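Local coordinates for DNA endonuclease I-CvuI (Chlorella vulgaris, PDB 5A77), which cleaves DNA as a LAGLIDADG homing endonuclease, probably in intron homing, and is here a dimer bound to cleaved target DNA with magnesium, at residues Asp22-Gln28 with Arg42-Phe48; Leu87-Leu91 with Val108-Ile112. All coordinates share one frame. Numbering follows the deposited sequence.

How the interactions relate
Interaction 1 lies within the saddle-shaped sheet of one LAGLIDADG endonuclease subunit, and interaction 2 packs against the face of that sheet turned from the DNA. In interaction 1 the hairpin strands present their other face to the DNA, and Asp22 at its beginning binds magnesium at the cleaved strand. Interaction 2 joins two helices, with its nearest atom about 8 Å from the nucleic acid. Their centres lie 11 Å apart and the contacts touch: Leu87 CD2 comes to 3.3 Å from Ser44 N, Leu87 CD1 to 3.5 Å from Leu45 CB, and Ile111 CD1 to 3.6 Å from Ala27 CB. One apolar core therefore backs the strands that hold the DNA.

Interaction 1: Asp22-Gln28 with Arg42-Phe48; sequences DGCINAQ and RVSLTVF. With MG (magnesium ion), chain H; nucleotides of chain F; nucleotides of chain D.
This antiparallel pairing joins strands 23-31 and 39-50, the hairpin that follows the LAGLIDADG helix and lines the DNA-binding saddle. Closest axis approach is 4.6 Å, N-to-C directions 165° apart, and the register places Gly23, Ile25 and Ala27 opposite Val47, Leu45 and Val43 as non-hydrogen-bonded pairs. Cys24-Thr46, Asn26-Ser44 and Gln28-Arg42 are the hydrogen-bonded ones: Asn26 N to Ser44 O is 2.9 Å, and Arg42 N to Gln28 O 2.7 Å. Ile25 (m) and Leu45 (t) meet on the core side, CD1 to CD1 4.2 Å, under helices 84-94 and 102-114. The other face meets DNA: Arg42 NH1 hydrogen-bonds a thymine base and Asn26 ND2 a phosphate, while Phe48 (m) lays one ring face by C8 of DG1 of chain F. Asp22 marks the active site, where the strand is cleaved between DC14 of chain D and DG1. Its OD1 accepts a hydrogen bond from DC14 O3' at 2.8 Å, and OD2 lies 2.5 Å from the magnesium, which DC14 OP1 binds at 2.0 Å.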
ATOM      1  N   ASP B  22       2.120   1.813  -0.817  1.00 43.48           N
ATOM      2  CA  ASP B  22       2.909   1.522  -2.018  1.00 47.60           C
ATOM      3  C   ASP B  22       3.282   2.736  -2.827  1.00 46.77           C
ATOM      4  O   ASP B  22       3.227   2.694  -4.052  1.00 51.46           O
ATOM      5  CB  ASP B  22       2.175   0.545  -2.924  1.00 48.08           C
ATOM      6  CG  ASP B  22       2.333  -0.881  -2.466  1.00 51.06           C
ATOM      7  OD1 ASP B  22       3.324  -1.140  -1.739  1.00 53.92           O
ATOM      8  OD2 ASP B  22       1.473  -1.723  -2.817  1.00 48.72           O
ATOM      9  N   GLY B  23       3.659   3.810  -2.148  1.00 38.98           N
ATOM     10  CA  GLY B  23       4.123   4.999  -2.827  1.00 42.36           C
ATOM     11  C   GLY B  23       5.600   5.258  -2.592  1.00 44.34           C
ATOM     12  O   GLY B  23       6.264   4.569  -1.818  1.00 44.93           O
ATOM     13  N   CYS B  24       6.116   6.265  -3.276  1.00 42.93           N
ATOM     14  CA  CYS B  24       7.505   6.647  -3.143  1.00 40.33           C
ATOM     15  C   CYS B  24       7.583   8.140  -3.333  1.00 41.54           C
ATOM     16  O   CYS B  24       7.424   8.635  -4.453  1.00 44.17           O
ATOM     17  CB  CYS B  24       8.384   5.922  -4.168  1.00 41.12           C
ATOM     18  SG  CYS B  24      10.170   6.196  -3.969  1.00 45.49           S
ATOM     19  N   ILE B  25       7.781   8.854  -2.233  1.00 38.10           N
ATOM     20  CA  ILE B  25       8.035  10.287  -2.272  1.00 38.41           C
ATOM     21  C   ILE B  25       9.523  10.506  -2.086  1.00 39.24           C
ATOM     22  O   ILE B  25      10.044  10.333  -0.989  1.00 38.85           O
ATOM     23  CB  ILE B  25       7.241  11.027  -1.193  1.00 37.75           C
ATOM     24  CG1 ILE B  25       5.765  10.625  -1.290  1.00 35.23           C
ATOM     25  CG2 ILE B  25       7.469  12.548  -1.288  1.00 32.58           C
ATOM     26  CD1 ILE B  25       4.840  11.514  -0.515  1.00 39.10           C
ATOM     27  N   ASN B  26      10.208  10.870  -3.164  1.00 41.47           N
ATOM     28  CA  ASN B  26      11.661  10.802  -3.174  1.00 41.09           C
ATOM     29  C   ASN B  26      12.326  12.080  -3.670  1.00 42.24           C
ATOM     30  O   ASN B  26      11.678  12.986  -4.196  1.00 41.06           O
ATOM     31  CB  ASN B  26      12.115   9.616  -4.037  1.00 44.60           C
ATOM     32  CG  ASN B  26      13.488   9.090  -3.640  1.00 46.03           C
ATOM     33  OD1 ASN B  26      14.014   9.435  -2.587  1.00 44.54           O
ATOM     34  ND2 ASN B  26      14.068   8.241  -4.483  1.00 49.89           N
ATOM     35  N   ALA B  27      13.635  12.137  -3.484  1.00 42.26           N
ATOM     36  CA  ALA B  27      14.453  13.235  -3.960  1.00 39.08           C
ATOM     37  C   ALA B  27      15.829  12.676  -4.252  1.00 38.40           C
ATOM     38  O   ALA B  27      16.543  12.249  -3.338  1.00 37.59           O
ATOM     39  CB  ALA B  27      14.522  14.341  -2.941  1.00 38.57           C
ATOM     40  N   GLN B  28      16.175  12.655  -5.533  1.00 38.65           N
ATOM     41  CA  GLN B  28      17.441  12.109  -6.002  1.00 42.65           C
ATOM     42  C   GLN B  28      18.336  13.180  -6.596  1.00 40.60           C
ATOM     43  O   GLN B  28      17.867  14.130  -7.222  1.00 39.93           O
ATOM     44  CB  GLN B  28      17.214  11.029  -7.064  1.00 39.96           C
ATOM     45  CG  GLN B  28      16.064  10.123  -6.774  1.00 48.09           C
ATOM     46  CD  GLN B  28      15.426   9.591  -8.032  1.00 46.47           C
ATOM     47  OE1 GLN B  28      14.323  10.001  -8.396  1.00 47.41           O
ATOM     48  NE2 GLN B  28      16.118   8.675  -8.707  1.00 46.54           N
ATOM     49  N   ARG B  42      16.178  15.768  -8.483  1.00 37.58           N
ATOM     50  CA  ARG B  42      14.876  15.366  -9.007  1.00 37.86           C
ATOM     51  C   ARG B  42      13.934  15.099  -7.850  1.00 33.39           C
ATOM     52  O   ARG B  42      14.278  14.356  -6.952  1.00 38.72           O
ATOM     53  CB  ARG B  42      14.997  14.119  -9.908  1.00 36.03           C
ATOM     54  CG  ARG B  42      13.654  13.470 -10.343  1.00 37.58           C
ATOM     55  CD  ARG B  42      13.854  12.259 -11.300  1.00 32.05           C
ATOM     56  NE  ARG B  42      14.620  12.647 -12.486  1.00 37.38           N
ATOM     57  CZ  ARG B  42      15.424  11.844 -13.180  1.00 36.85           C
ATOM     58  NH1 ARG B  42      15.568  10.571 -12.824  1.00 32.60           N
ATOM     59  NH2 ARG B  42      16.098  12.326 -14.229  1.00 35.09           N
ATOM     60  N   VAL B  43      12.763  15.731  -7.861  1.00 30.45           N
ATOM     61  CA  VAL B  43      11.699  15.406  -6.923  1.00 33.13           C
ATOM     62  C   VAL B  43      10.601  14.566  -7.616  1.00 36.41           C
ATOM     63  O   VAL B  43      10.267  14.812  -8.785  1.00 34.20           O
ATOM     64  CB  VAL B  43      11.084  16.681  -6.308  1.00 31.87           C
ATOM     65  CG1 VAL B  43      12.127  17.449  -5.498  1.00 36.90           C
ATOM     66  CG2 VAL B  43      10.495  17.563  -7.383  1.00 30.48           C
ATOM     67  N   SER B  44      10.049  13.575  -6.913  1.00 29.21           N
ATOM     68  CA  SER B  44       8.982  12.751  -7.489  1.00 37.77           C
ATOM     69  C   SER B  44       8.126  11.985  -6.493  1.00 39.76           C
ATOM     70  O   SER B  44       8.618  11.470  -5.483  1.00 39.26           O
ATOM     71  CB  SER B  44       9.560  11.746  -8.493  1.00 41.17           C
ATOM     72  OG  SER B  44      10.596  10.974  -7.918  1.00 44.31           O
ATOM     73  N   LEU B  45       6.833  11.922  -6.798  1.00 38.56           N
ATOM     74  CA  LEU B  45       5.933  10.970  -6.166  1.00 39.86           C
ATOM     75  C   LEU B  45       5.668   9.846  -7.154  1.00 41.87           C
ATOM     76  O   LEU B  45       5.252  10.101  -8.285  1.00 40.50           O
ATOM     77  CB  LEU B  45       4.618  11.635  -5.744  1.00 41.12           C
ATOM     78  CG  LEU B  45       3.549  10.754  -5.080  1.00 39.74           C
ATOM     79  CD1 LEU B  45       2.724  11.578  -4.124  1.00 44.26           C
ATOM     80  CD2 LEU B  45       2.633  10.115  -6.106  1.00 44.59           C
ATOM     81  N   THR B  46       5.882   8.602  -6.736  1.00 44.89           N
ATOM     82  CA  THR B  46       5.645   7.476  -7.636  1.00 41.46           C
ATOM     83  C   THR B  46       4.801   6.410  -6.936  1.00 40.86           C
ATOM     84  O   THR B  46       4.998   6.128  -5.761  1.00 42.59           O
ATOM     85  CB  THR B  46       6.975   6.863  -8.124  1.00 42.20           C
ATOM     86  OG1 THR B  46       7.540   7.699  -9.144  1.00 46.05           O
ATOM     87  CG2 THR B  46       6.741   5.497  -8.738  1.00 42.57           C
ATOM     88  N   VAL B  47       3.844   5.838  -7.656  1.00 39.62           N
ATOM     89  CA  VAL B  47       3.004   4.771  -7.132  1.00 40.91           C
ATOM     90  C   VAL B  47       3.171   3.521  -8.007  1.00 43.54           C
ATOM     91  O   VAL B  47       3.145   3.605  -9.239  1.00 37.70           O
ATOM     92  CB  VAL B  47       1.519   5.200  -7.075  1.00 35.43           C
ATOM     93  CG1 VAL B  47       0.621   4.011  -6.840  1.00 38.26           C
ATOM     94  CG2 VAL B  47       1.308   6.244  -6.004  1.00 34.93           C
ATOM     95  N   PHE B  48       3.369   2.371  -7.366  1.00 43.19           N
ATOM     96  CA  PHE B  48       3.616   1.123  -8.083  1.00 43.93           C
ATOM     97  C   PHE B  48       2.424   0.186  -8.045  1.00 43.17           C
ATOM     98  O   PHE B  48       1.768   0.050  -7.019  1.00 48.22           O
ATOM     99  CB  PHE B  48       4.827   0.392  -7.509  1.00 42.89           C
ATOM    100  CG  PHE B  48       6.057   1.234  -7.425  1.00 45.34           C
ATOM    101  CD1 PHE B  48       6.900   1.368  -8.519  1.00 46.19           C
ATOM    102  CD2 PHE B  48       6.383   1.885  -6.246  1.00 43.07           C
ATOM    103  CE1 PHE B  48       8.047   2.143  -8.430  1.00 42.78           C
ATOM    104  CE2 PHE B  48       7.512   2.654  -6.163  1.00 45.14           C
ATOM    105  CZ  PHE B  48       8.345   2.783  -7.252  1.00 42.54           C
TER
HETATM  106 MG    MG H1615       0.616  -3.999  -3.156  1.00 52.11          MG
ATOM    107  OP3  DG F   1       7.933   1.313   0.924  1.00 57.82           O
ATOM    108  P    DG F   1       6.676   1.358   0.132  1.00 60.78           P
ATOM    109  OP1  DG F   1       6.069   0.006   0.207  1.00 57.82           O
ATOM    110  OP2  DG F   1       5.893   2.528   0.596  1.00 56.86           O
ATOM    111  O5'  DG F   1       7.033   1.668  -1.396  1.00 56.74           O
ATOM    112  C5'  DG F   1       7.417   0.606  -2.291  1.00 54.93           C
ATOM    113  C4'  DG F   1       8.926   0.550  -2.385  1.00 50.00           C
ATOM    114  O4'  DG F   1       9.357  -0.317  -3.466  1.00 46.26           O
ATOM    115  C3'  DG F   1       9.590   1.890  -2.633  1.00 48.00           C
ATOM    116  O3'  DG F   1      10.651   1.982  -1.759  1.00 50.62           O
ATOM    117  C2'  DG F   1      10.069   1.789  -4.089  1.00 45.18           C
ATOM    118  C1'  DG F   1      10.407   0.320  -4.162  1.00 45.09           C
ATOM    119  N9   DG F   1      10.455  -0.254  -5.500  1.00 42.15           N
ATOM    120  C8   DG F   1       9.465  -0.231  -6.457  1.00 41.72           C
ATOM    121  N7   DG F   1       9.775  -0.902  -7.535  1.00 41.20           N
ATOM    122  C5   DG F   1      11.036  -1.421  -7.262  1.00 41.35           C
ATOM    123  C6   DG F   1      11.881  -2.230  -8.049  1.00 41.96           C
ATOM    124  O6   DG F   1      11.684  -2.660  -9.183  1.00 44.74           O
ATOM    125  N1   DG F   1      13.069  -2.527  -7.397  1.00 40.96           N
ATOM    126  C2   DG F   1      13.399  -2.102  -6.143  1.00 41.27           C
ATOM    127  N2   DG F   1      14.591  -2.500  -5.675  1.00 43.35           N
ATOM    128  N3   DG F   1      12.617  -1.342  -5.390  1.00 41.97           N
ATOM    129  C4   DG F   1      11.459  -1.039  -6.013  1.00 39.95           C
TER
ATOM    130  P    DC D  14       1.755  -4.820  -6.259  1.00 51.75           P
ATOM    131  OP1  DC D  14       0.872  -4.385  -5.147  1.00 46.24           O
ATOM    132  OP2  DC D  14       1.198  -5.082  -7.607  1.00 42.26           O
ATOM    133  O5'  DC D  14       2.977  -3.780  -6.436  1.00 50.99           O
ATOM    134  C5'  DC D  14       3.277  -2.837  -5.407  1.00 49.01           C
ATOM    135  C4'  DC D  14       4.590  -3.168  -4.693  1.00 48.55           C
ATOM    136  O4'  DC D  14       5.404  -4.074  -5.492  1.00 46.57           O
ATOM    137  C3'  DC D  14       5.484  -1.955  -4.392  1.00 44.07           C
ATOM    138  O3'  DC D  14       5.725  -1.852  -2.974  1.00 48.76           O
ATOM    139  C2'  DC D  14       6.775  -2.248  -5.182  1.00 44.22           C
ATOM    140  C1'  DC D  14       6.749  -3.761  -5.247  1.00 45.17           C
ATOM    141  N1   DC D  14       7.632  -4.395  -6.319  1.00 45.35           N
ATOM    142  C2   DC D  14       9.026  -4.452  -6.137  1.00 43.24           C
ATOM    143  O2   DC D  14       9.522  -3.959  -5.116  1.00 43.60           O
ATOM    144  N3   DC D  14       9.797  -5.047  -7.087  1.00 40.66           N
ATOM    145  C4   DC D  14       9.227  -5.577  -8.173  1.00 43.64           C
ATOM    146  N4   DC D  14      10.024  -6.156  -9.079  1.00 42.93           N
ATOM    147  C5   DC D  14       7.813  -5.540  -8.377  1.00 43.47           C
ATOM    148  C6   DC D  14       7.062  -4.950  -7.430  1.00 44.37           C
TER
ATOM    149  P    DA F   2      10.920   3.320  -0.932  1.00 47.08           P
ATOM    150  OP1  DA F   2      10.844   3.012   0.513  1.00 55.80           O
ATOM    151  OP2  DA F   2      10.067   4.410  -1.458  1.00 48.11           O
ATOM    152  O5'  DA F   2      12.432   3.583  -1.315  1.00 58.45           O
ATOM    153  C5'  DA F   2      13.220   2.463  -1.679  1.00 53.79           C
ATOM    154  C4'  DA F   2      14.104   2.774  -2.867  1.00 52.83           C
ATOM    155  O4'  DA F   2      13.507   2.284  -4.097  1.00 48.70           O
ATOM    156  C3'  DA F   2      14.396   4.266  -3.108  1.00 49.96           C
ATOM    157  O3'  DA F   2      15.794   4.417  -3.263  1.00 54.75           O
ATOM    158  C2'  DA F   2      13.641   4.551  -4.419  1.00 46.41           C
ATOM    159  C1'  DA F   2      13.834   3.203  -5.083  1.00 43.90           C
ATOM    160  N9   DA F   2      13.064   2.923  -6.283  1.00 42.06           N
ATOM    161  C8   DA F   2      11.890   3.497  -6.712  1.00 40.27           C
ATOM    162  N7   DA F   2      11.462   3.014  -7.867  1.00 41.14           N
ATOM    163  C5   DA F   2      12.429   2.071  -8.204  1.00 38.38           C
ATOM    164  C6   DA F   2      12.578   1.201  -9.303  1.00 42.18           C
ATOM    165  N6   DA F   2      11.702   1.135 -10.328  1.00 42.12           N
ATOM    166  N1   DA F   2      13.668   0.395  -9.318  1.00 40.75           N
ATOM    167  C2   DA F   2      14.533   0.463  -8.317  1.00 38.94           C
ATOM    168  N3   DA F   2      14.501   1.231  -7.240  1.00 41.53           N
ATOM    169  C4   DA F   2      13.416   2.019  -7.245  1.00 41.61           C
TER

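Interaction 2: Leu87-Leu91 with Val108-Ile112; sequences LQTTL and VLQII
Helices 84-94 and 102-114 pack side by side through short segments of regular helix, their N-to-C directions 145° apart (signed crossing angle -145°) and their axes 10.3 Å from each other at closest approach. The backbones come nearest at Gln88 and Leu109, CA to CA 6.4 Å. Val108, Leu109 and Ile112 form the bumps of one side. Val108 (t) pushes CG1 between the leucines one turn apart, 3.9 Å from Leu87 CD2 and 3.9 Å from Leu91 CD1. Beside it, the CA-to-CB bond of Leu109 (m, t) points sideways, but the side-chain end comes nearer, so that CD2 fills the hollow between Gln88 CG and Leu91 CD1, at 3.8 Å from each. Ile112 (m, t), one turn beyond Val108, lays CD1 against the backbone, 3.6 Å from Gln88 N, and 4.3 Å from Leu87 CG; the extended Gln88 (t, t) passes along its flank, OE1 to Ile112 CG2 3.9 Å. The fit is thus chiefly apolar and buries 273 Å², both sides summed. Beneath it, Leu87 and Val108 both rest on Val43, and Leu91 and Val108 on Ile25. Such helices packed over the sheet face turned from the DNA are characteristic of the LAGLIDADG homing endonuclease fold.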
ATOM      1  N   LEU B  87       4.453  18.542  -8.774  1.00 44.85           N
ATOM      2  CA  LEU B  87       4.541  17.614  -7.646  1.00 38.36           C
ATOM      3  C   LEU B  87       4.214  18.354  -6.364  1.00 38.95           C
ATOM      4  O   LEU B  87       3.706  17.767  -5.412  1.00 41.90           O
ATOM      5  CB  LEU B  87       5.920  16.952  -7.563  1.00 35.23           C
ATOM      6  CG  LEU B  87       6.207  16.199  -6.259  1.00 38.40           C
ATOM      7  CD1 LEU B  87       5.171  15.098  -6.011  1.00 40.06           C
ATOM      8  CD2 LEU B  87       7.602  15.623  -6.226  1.00 30.73           C
ATOM      9  N   GLN B  88       4.496  19.651  -6.345  1.00 41.77           N
ATOM     10  CA  GLN B  88       4.086  20.502  -5.237  1.00 41.29           C
ATOM     11  C   GLN B  88       2.595  20.379  -5.115  1.00 41.48           C
ATOM     12  O   GLN B  88       2.085  19.929  -4.112  1.00 43.64           O
ATOM     13  CB  GLN B  88       4.499  21.972  -5.446  1.00 41.36           C
ATOM     14  CG  GLN B  88       4.187  22.867  -4.244  1.00 45.25           C
ATOM     15  CD  GLN B  88       4.411  24.349  -4.516  1.00 46.51           C
ATOM     16  OE1 GLN B  88       5.059  24.726  -5.498  1.00 46.77           O
ATOM     17  NE2 GLN B  88       3.887  25.196  -3.636  1.00 39.08           N
ATOM     18  N   THR B  89       1.899  20.713  -6.186  1.00 44.99           N
ATOM     19  CA  THR B  89       0.441  20.675  -6.199  1.00 47.79           C
ATOM     20  C   THR B  89      -0.161  19.340  -5.751  1.00 45.60           C
ATOM     21  O   THR B  89      -1.229  19.308  -5.151  1.00 48.56           O
ATOM     22  CB  THR B  89      -0.062  21.035  -7.596  1.00 48.18           C
ATOM     23  OG1 THR B  89       0.337  22.381  -7.873  1.00 51.41           O
ATOM     24  CG2 THR B  89      -1.573  20.944  -7.689  1.00 45.96           C
ATOM     25  N   THR B  90       0.534  18.242  -5.998  1.00 40.56           N
ATOM     26  CA  THR B  90       0.015  16.961  -5.548  1.00 46.11           C
ATOM     27  C   THR B  90       0.193  16.788  -4.030  1.00 44.62           C
ATOM     28  O   THR B  90      -0.651  16.200  -3.352  1.00 45.59           O
ATOM     29  CB  THR B  90       0.684  15.791  -6.295  1.00 44.29           C
ATOM     30  OG1 THR B  90       0.437  15.936  -7.698  1.00 47.09           O
ATOM     31  CG2 THR B  90       0.111  14.467  -5.828  1.00 44.80           C
ATOM     32  N   LEU B  91       1.276  17.328  -3.493  1.00 41.86           N
ATOM     33  CA  LEU B  91       1.615  17.079  -2.105  1.00 44.66           C
ATOM     34  C   LEU B  91       0.659  17.765  -1.127  1.00 47.01           C
ATOM     35  O   LEU B  91       0.233  17.128  -0.153  1.00 42.32           O
ATOM     36  CB  LEU B  91       3.061  17.486  -1.845  1.00 41.34           C
ATOM     37  CG  LEU B  91       3.966  16.381  -2.404  1.00 40.83           C
ATOM     38  CD1 LEU B  91       5.443  16.723  -2.320  1.00 40.66           C
ATOM     39  CD2 LEU B  91       3.687  15.075  -1.682  1.00 46.33           C
ATOM     40  N   VAL B 108      10.513  17.236   0.731  1.00 37.94           N
ATOM     41  CA  VAL B 108      10.401  17.481  -0.707  1.00 35.79           C
ATOM     42  C   VAL B 108       9.756  18.840  -1.022  1.00 35.94           C
ATOM     43  O   VAL B 108      10.146  19.508  -1.981  1.00 35.45           O
ATOM     44  CB  VAL B 108       9.612  16.346  -1.402  1.00 33.11           C
ATOM     45  CG1 VAL B 108       9.259  16.729  -2.839  1.00 36.38           C
ATOM     46  CG2 VAL B 108      10.431  15.058  -1.390  1.00 31.47           C
ATOM     47  N   LEU B 109       8.809  19.282  -0.201  1.00 33.59           N
ATOM     48  CA  LEU B 109       8.268  20.626  -0.380  1.00 34.41           C
ATOM     49  C   LEU B 109       9.286  21.722  -0.015  1.00 40.27           C
ATOM     50  O   LEU B 109       9.251  22.809  -0.599  1.00 40.69           O
ATOM     51  CB  LEU B 109       6.990  20.811   0.432  1.00 33.57           C
ATOM     52  CG  LEU B 109       5.794  20.051  -0.139  1.00 39.10           C
ATOM     53  CD1 LEU B 109       4.546  20.270   0.688  1.00 35.10           C
ATOM     54  CD2 LEU B 109       5.556  20.448  -1.599  1.00 39.18           C
ATOM     55  N   GLN B 110      10.181  21.452   0.940  1.00 38.88           N
ATOM     56  CA  GLN B 110      11.253  22.398   1.238  1.00 39.51           C
ATOM     57  C   GLN B 110      12.244  22.437   0.077  1.00 40.90           C
ATOM     58  O   GLN B 110      12.834  23.491  -0.214  1.00 38.14           O
ATOM     59  CB  GLN B 110      11.983  22.049   2.547  1.00 40.24           C
ATOM     60  CG  GLN B 110      11.278  22.518   3.822  1.00 39.28           C
ATOM     61  CD  GLN B 110      10.820  23.957   3.733  1.00 39.71           C
ATOM     62  OE1 GLN B 110      11.562  24.819   3.280  1.00 56.24           O
ATOM     63  NE2 GLN B 110       9.592  24.224   4.152  1.00 38.68           N
ATOM     64  N   ILE B 111      12.426  21.294  -0.588  1.00 38.33           N
ATOM     65  CA  ILE B 111      13.291  21.254  -1.772  1.00 39.64           C
ATOM     66  C   ILE B 111      12.689  21.982  -2.970  1.00 36.60           C
ATOM     67  O   ILE B 111      13.393  22.658  -3.714  1.00 39.24           O
ATOM     68  CB  ILE B 111      13.606  19.820  -2.219  1.00 37.83           C
ATOM     69  CG1 ILE B 111      14.274  19.031  -1.096  1.00 32.58           C
ATOM     70  CG2 ILE B 111      14.484  19.835  -3.473  1.00 34.26           C
ATOM     71  CD1 ILE B 111      14.793  17.679  -1.553  1.00 30.71           C
ATOM     72  N   ILE B 112      11.385  21.828  -3.177  1.00 39.35           N
ATOM     73  CA  ILE B 112      10.746  22.460  -4.322  1.00 40.48           C
ATOM     74  C   ILE B 112      10.845  23.975  -4.156  1.00 41.46           C
ATOM     75  O   ILE B 112      10.875  24.721  -5.143  1.00 39.74           O
ATOM     76  CB  ILE B 112       9.279  22.008  -4.484  1.00 37.75           C
ATOM     77  CG1 ILE B 112       9.221  20.573  -5.027  1.00 39.12           C
ATOM     78  CG2 ILE B 112       8.519  22.924  -5.440  1.00 35.27           C
ATOM     79  CD1 ILE B 112       7.837  19.921  -4.920  1.00 34.83           C
TER